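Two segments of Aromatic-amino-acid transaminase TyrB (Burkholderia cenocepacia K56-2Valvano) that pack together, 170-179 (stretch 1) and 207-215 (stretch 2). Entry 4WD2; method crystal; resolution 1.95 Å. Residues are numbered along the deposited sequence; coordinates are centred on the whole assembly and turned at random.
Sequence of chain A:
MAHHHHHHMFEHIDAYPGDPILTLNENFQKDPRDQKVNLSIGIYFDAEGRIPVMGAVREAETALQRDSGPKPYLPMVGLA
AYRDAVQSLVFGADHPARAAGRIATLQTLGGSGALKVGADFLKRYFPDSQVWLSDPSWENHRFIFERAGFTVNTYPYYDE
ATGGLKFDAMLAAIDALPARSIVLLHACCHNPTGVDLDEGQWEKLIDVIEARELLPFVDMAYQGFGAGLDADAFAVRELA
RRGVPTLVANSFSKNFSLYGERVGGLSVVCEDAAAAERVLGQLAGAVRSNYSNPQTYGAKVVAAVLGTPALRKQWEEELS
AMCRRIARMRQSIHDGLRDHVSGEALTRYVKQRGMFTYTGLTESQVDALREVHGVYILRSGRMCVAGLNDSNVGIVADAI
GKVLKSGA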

ATOM      1  N   MET A 170     -25.853  12.606 -19.597  1.00 11.63           N
ATOM      2  CA  MET A 170     -25.193  12.305 -18.332  1.00 10.41           C
ATOM      3  C   MET A 170     -26.117  12.558 -17.147  1.00 13.03           C
ATOM      4  O   MET A 170     -26.259  11.708 -16.266  1.00 13.57           O
ATOM      5  N   LEU A 171     -26.751  13.728 -17.138  1.00 13.38           N
ATOM      6  CA  LEU A 171     -27.626  14.136 -16.045  1.00 13.20           C
ATOM      7  C   LEU A 171     -28.880  13.259 -15.956  1.00 13.72           C
ATOM      8  O   LEU A 171     -29.308  12.875 -14.866  1.00 14.28           O
ATOM      9  N   ALA A 172     -29.461  12.929 -17.106  1.00 13.24           N
ATOM     10  CA  ALA A 172     -30.655  12.087 -17.134  1.00 13.66           C
ATOM     11  C   ALA A 172     -30.353  10.648 -16.686  1.00 13.90           C
ATOM     12  O   ALA A 172     -31.159  10.028 -15.986  1.00 14.27           O
ATOM     13  N   ALA A 173     -29.204  10.115 -17.085  1.00 10.35           N
ATOM     14  CA  ALA A 173     -28.821   8.770 -16.666  1.00 10.72           C
ATOM     15  C   ALA A 173     -28.617   8.710 -15.151  1.00 12.70           C
ATOM     16  O   ALA A 173     -29.074   7.777 -14.487  1.00 14.00           O
ATOM     17  N   ILE A 174     -27.931   9.711 -14.606  1.00 12.28           N
ATOM     18  CA  ILE A 174     -27.642   9.746 -13.178  1.00 12.94           C
ATOM     19  C   ILE A 174     -28.916  10.009 -12.371  1.00 11.94           C
ATOM     20  O   ILE A 174     -29.105   9.435 -11.296  1.00 10.63           O
ATOM     21  N   ASP A 175     -29.806  10.837 -12.911  1.00 11.33           N
ATOM     22  CA  ASP A 175     -31.089  11.109 -12.260  1.00 12.68           C
ATOM     23  C   ASP A 175     -31.956   9.861 -12.113  1.00 13.89           C
ATOM     24  O   ASP A 175     -32.876   9.831 -11.290  1.00 14.17           O
ATOM     25  N   ALA A 176     -31.670   8.837 -12.907  1.00 13.12           N
ATOM     26  CA  ALA A 176     -32.496   7.638 -12.919  1.00 14.35           C
ATOM     27  C   ALA A 176     -31.987   6.552 -11.969  1.00 15.96           C
ATOM     28  O   ALA A 176     -32.597   5.484 -11.864  1.00 16.82           O
ATOM     29  N   LEU A 177     -30.882   6.819 -11.277  1.00 14.03           N
ATOM     30  CA  LEU A 177     -30.281   5.820 -10.396  1.00 14.59           C
ATOM     31  C   LEU A 177     -31.022   5.688  -9.066  1.00 14.96           C
ATOM     32  O   LEU A 177     -31.567   6.664  -8.544  1.00 15.17           O
ATOM     33  N   PRO A 178     -31.034   4.472  -8.507  1.00 14.74           N
ATOM     34  CA  PRO A 178     -31.648   4.255  -7.197  1.00 14.96           C
ATOM     35  C   PRO A 178     -30.790   4.861  -6.097  1.00 13.57           C
ATOM     36  O   PRO A 178     -29.602   5.116  -6.321  1.00 12.39           O
ATOM     37  N   ALA A 179     -31.386   5.085  -4.933  1.00 13.38           N
ATOM     38  CA  ALA A 179     -30.655   5.626  -3.793  1.00 13.69           C
ATOM     39  C   ALA A 179     -29.438   4.768  -3.462  1.00 13.48           C
ATOM     40  O   ALA A 179     -29.460   3.534  -3.620  1.00 13.38           O
ATOM     41  N   ASP A 207     -27.592  18.950  -7.541  1.00  9.98           N
ATOM     42  CA  ASP A 207     -29.035  18.964  -7.289  1.00 10.92           C
ATOM     43  C   ASP A 207     -29.604  17.545  -7.332  1.00 12.72           C
ATOM     44  O   ASP A 207     -30.326  17.122  -6.434  1.00 14.01           O
ATOM     45  N   VAL A 208     -29.269  16.830  -8.399  1.00 13.05           N
ATOM     46  CA  VAL A 208     -29.733  15.468  -8.632  1.00 13.18           C
ATOM     47  C   VAL A 208     -29.150  14.463  -7.627  1.00 11.24           C
ATOM     48  O   VAL A 208     -29.882  13.675  -7.025  1.00 10.78           O
ATOM     49  N   ILE A 209     -27.835  14.508  -7.450  1.00  8.09           N
ATOM     50  CA  ILE A 209     -27.134  13.639  -6.506  1.00  8.57           C
ATOM     51  C   ILE A 209     -27.712  13.758  -5.092  1.00  9.81           C
ATOM     52  O   ILE A 209     -27.954  12.747  -4.418  1.00  9.19           O
ATOM     53  N   GLU A 210     -27.952  14.993  -4.661  1.00  8.76           N
ATOM     54  CA  GLU A 210     -28.588  15.254  -3.377  1.00 10.47           C
ATOM     55  C   GLU A 210     -30.014  14.695  -3.326  1.00 11.32           C
ATOM     56  O   GLU A 210     -30.369  13.951  -2.407  1.00 13.86           O
ATOM     57  N   ALA A 211     -30.830  15.059  -4.309  1.00  9.94           N
ATOM     58  CA  ALA A 211     -32.242  14.689  -4.302  1.00 11.15           C
ATOM     59  C   ALA A 211     -32.439  13.180  -4.371  1.00 11.89           C
ATOM     60  O   ALA A 211     -33.346  12.639  -3.739  1.00 12.92           O
ATOM     61  N   ARG A 212     -31.593  12.502  -5.136  1.00 10.93           N
ATOM     62  CA  ARG A 212     -31.760  11.066  -5.332  1.00 10.63           C
ATOM     63  C   ARG A 212     -31.003  10.230  -4.297  1.00 11.09           C
ATOM     64  O   ARG A 212     -31.035   9.002  -4.350  1.00 11.38           O
ATOM     65  N   GLU A 213     -30.333  10.903  -3.363  1.00 10.96           N
ATOM     66  CA  GLU A 213     -29.618  10.243  -2.271  1.00 13.13           C
ATOM     67  C   GLU A 213     -28.554   9.298  -2.793  1.00 12.88           C
ATOM     68  O   GLU A 213     -28.422   8.166  -2.319  1.00 10.73           O
ATOM     69  N   LEU A 214     -27.804   9.772  -3.781  1.00 12.32           N
ATOM     70  CA  LEU A 214     -26.718   8.996  -4.358  1.00 11.39           C
ATOM     71  C   LEU A 214     -25.436   9.158  -3.546  1.00 13.95           C
ATOM     72  O   LEU A 214     -25.346  10.030  -2.671  1.00 13.94           O
ATOM     73  N   LEU A 215     -24.458   8.306  -3.844  1.00 13.39           N
ATOM     74  CA  LEU A 215     -23.152   8.339  -3.197  1.00 13.80           C
ATOM     75  C   LEU A 215     -22.048   8.737  -4.162  1.00 11.77           C
ATOM     76  O   LEU A 215     -21.449   7.876  -4.808  1.00 11.93           O
TER

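Two helical segments run almost parallel here, 3° apart in direction with axes 9.8 Å from each other at closest approach, and each then gives way to a short irregular segment that continues the contact. Three residues carry most of the design: Val208, Asp175 and Leu214, which have the largest areas covered by the partner stretch.

Val208 is the central knob. Its CA-to-CB bond points toward the first stretch, and with chi1 in t its two methyls spread over the facing surface. CG2 reaches CD1 of Leu171 at 3.7 Å, while CG1 lies 3.5 Å from CA of Asp175 and 4.1 Å from CG2 of Ile174. A beta-branched residue suits this spot: it is short enough to sit against a backbone CA, yet broad enough to touch residues one turn apart. Leu171 (t, p) starts sideways, but its end comes nearer and meets the valine from the preceding turn. Ile174 (m, t) contributes its CG2 branch, whereas its CD1 lies farther from Val208 and Leu214.

Asp175 shows how one residue can serve both an apolar and a polar layer. Its CA and CG1 of Val208 belong to the nearest register pair of that part of the contact, the two CA atoms lying 5.8 Å apart. From a sideways CA-to-CB bond, chi1 in t brings the carboxylate nearer to the second stretch, where OD1 accepts a hydrogen bond from NE of Arg212 at 3.0 Å, nearly straight at 170°. The same pair is a salt bridge. Arg212 points toward the first stretch and is folded at its base, chi1 and chi2 both m, then extended through chi3 in t. OD1 approaches the guanidinium at its edge, near its plane, so the charge pairing is also directional. OD1 is 3.5 Å from CG1 of Val208 as well, which sets the ion pair directly beside the aliphatic patch.

Leu214 lies beyond the end of the second helix and packs on Ile174 and Leu177. The Schellman motif at Glu213, with its positive phi, turns the chain out of the helix and delivers this leucine to the interface. Its CA-to-CB bond is sideways, but in the m, t rotamer its end comes nearer: CD1 packs at 3.6 Å on CG2 of Ile174, both methyls of Leu214 lie within 4.2 Å of CB of Leu177, and CD2 also lies 3.2 Å from the carbonyl O of Pro178. Ile174 is thus shared between Val208 and Leu214, joining the helix contact to the contact of the loops.

The far end is closed largely by backbone. CA of Ala179 makes a CA-H...O contact with O of Arg212 at 3.4 Å, and CB of Ala179 sits 4.0 Å from CB of Glu213. One water bridges the stretches, donating to O of Leu177 at 3.1 Å and to O of Arg212 at 2.8 Å. The rule to read is compact: a valine against the helix, a leucine after the turn, and an ion pair along the exposed margin.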

ATOM      1  CB  MET A 170     -23.924  13.143 -18.175  1.00  9.92           C
ATOM      2  CG  MET A 170     -23.312  13.039 -16.794  1.00  9.31           C
ATOM      3  SD  MET A 170     -21.947  14.171 -16.474  1.00 13.75           S
ATOM      4  CE  MET A 170     -21.435  13.583 -14.855  1.00 12.33           C
ATOM      5  CB  LEU A 171     -28.017  15.614 -16.208  1.00 14.12           C
ATOM      6  CG  LEU A 171     -28.744  16.267 -15.031  1.00 14.44           C
ATOM      7  CD1 LEU A 171     -27.844  16.323 -13.806  1.00 13.98           C
ATOM      8  CD2 LEU A 171     -29.252  17.667 -15.398  1.00 15.06           C
ATOM      9  CB  ALA A 172     -31.271  12.093 -18.526  1.00 14.32           C
ATOM     10  CB  ALA A 173     -27.564   8.322 -17.390  1.00 11.00           C
ATOM     11  CB  ILE A 174     -26.565  10.803 -12.859  1.00 13.25           C
ATOM     12  CG1 ILE A 174     -25.219  10.356 -13.450  1.00 13.96           C
ATOM     13  CG2 ILE A 174     -26.443  11.013 -11.356  1.00 12.38           C
ATOM     14  CD1 ILE A 174     -24.093  11.356 -13.279  1.00 13.16           C
ATOM     15  CB  ASP A 175     -31.868  12.178 -13.035  1.00 12.88           C
ATOM     16  CG  ASP A 175     -33.049  12.715 -12.254  1.00 15.81           C
ATOM     17  OD1 ASP A 175     -32.904  12.961 -11.039  1.00 14.46           O
ATOM     18  OD2 ASP A 175     -34.127  12.891 -12.853  1.00 19.18           O
ATOM     19  CB  ALA A 176     -32.590   7.086 -14.338  1.00 13.83           C
ATOM     20  CB  LEU A 177     -28.808   6.152 -10.131  1.00 12.91           C
ATOM     21  CG  LEU A 177     -27.952   6.278 -11.387  1.00 11.78           C
ATOM     22  CD1 LEU A 177     -26.494   6.558 -11.029  1.00 10.08           C
ATOM     23  CD2 LEU A 177     -28.088   5.016 -12.218  1.00 13.21           C
ATOM     24  CB  PRO A 178     -31.706   2.730  -7.080  1.00 15.91           C
ATOM     25  CG  PRO A 178     -30.567   2.257  -7.918  1.00 15.78           C
ATOM     26  CD  PRO A 178     -30.456   3.234  -9.062  1.00 15.21           C
ATOM     27  CB  ALA A 179     -31.567   5.745  -2.580  1.00 13.77           C
ATOM     28  CB  ASP A 207     -29.776  19.823  -8.320  1.00 11.62           C
ATOM     29  CG  ASP A 207     -29.464  21.313  -8.203  1.00 12.12           C
ATOM     30  OD1 ASP A 207     -28.946  21.763  -7.156  1.00 13.00           O
ATOM     31  OD2 ASP A 207     -29.785  22.041  -9.167  1.00 11.78           O
ATOM     32  CB  VAL A 208     -29.383  15.019 -10.073  1.00 13.26           C
ATOM     33  CG1 VAL A 208     -29.499  13.509 -10.207  1.00 13.38           C
ATOM     34  CG2 VAL A 208     -30.275  15.734 -11.082  1.00 14.03           C
ATOM     35  CB  ILE A 209     -25.621  13.964  -6.496  1.00  9.68           C
ATOM     36  CG1 ILE A 209     -24.979  13.457  -7.794  1.00  9.33           C
ATOM     37  CG2 ILE A 209     -24.925  13.357  -5.279  1.00  9.32           C
ATOM     38  CD1 ILE A 209     -23.611  14.059  -8.075  1.00  8.32           C
ATOM     39  CB  GLU A 210     -28.605  16.764  -3.099  1.00 12.02           C
ATOM     40  CG  GLU A 210     -29.216  17.149  -1.776  1.00 13.03           C
ATOM     41  CD  GLU A 210     -29.144  18.643  -1.520  1.00 14.71           C
ATOM     42  OE1 GLU A 210     -29.361  19.417  -2.475  1.00 16.34           O
ATOM     43  OE2 GLU A 210     -28.853  19.044  -0.372  1.00 15.17           O
ATOM     44  CB  ALA A 211     -32.977  15.364  -5.456  1.00 10.20           C
ATOM     45  CB  ARG A 212     -31.327  10.684  -6.745  1.00 10.98           C
ATOM     46  CG  ARG A 212     -32.146  11.367  -7.850  1.00 12.77           C
ATOM     47  CD  ARG A 212     -33.606  10.974  -7.774  1.00 18.01           C
ATOM     48  NE  ARG A 212     -34.352  11.395  -8.955  1.00 23.63           N
ATOM     49  CZ  ARG A 212     -35.665  11.252  -9.105  1.00 28.10           C
ATOM     50  NH1 ARG A 212     -36.394  10.697  -8.143  1.00 29.94           N
ATOM     51  NH2 ARG A 212     -36.254  11.670 -10.219  1.00 28.27           N
ATOM     52  CB  GLU A 213     -30.591   9.478  -1.362  1.00 15.65           C
ATOM     53  CG  GLU A 213     -31.590  10.377  -0.662  1.00 19.12           C
ATOM     54  CD  GLU A 213     -32.650   9.596   0.075  1.00 24.44           C
ATOM     55  OE1 GLU A 213     -33.842   9.812  -0.214  1.00 27.64           O
ATOM     56  OE2 GLU A 213     -32.294   8.765   0.939  1.00 25.74           O
ATOM     57  CB  LEU A 214     -26.473   9.417  -5.806  1.00  8.73           C
ATOM     58  CG  LEU A 214     -27.697   9.377  -6.707  1.00  9.23           C
ATOM     59  CD1 LEU A 214     -27.277   9.532  -8.162  1.00  8.79           C
ATOM     60  CD2 LEU A 214     -28.481   8.078  -6.492  1.00  9.98           C
ATOM     61  CB  LEU A 215     -22.820   6.975  -2.595  1.00 15.27           C
ATOM     62  CG  LEU A 215     -23.281   6.747  -1.167  1.00 18.10           C
ATOM     63  CD1 LEU A 215     -23.067   5.288  -0.794  1.00 18.42           C
ATOM     64  CD2 LEU A 215     -22.507   7.672  -0.237  1.00 18.93           C
TER
HETATM   65  O   HOH W   1     -32.958   7.719  -5.969  1.00 18.05           O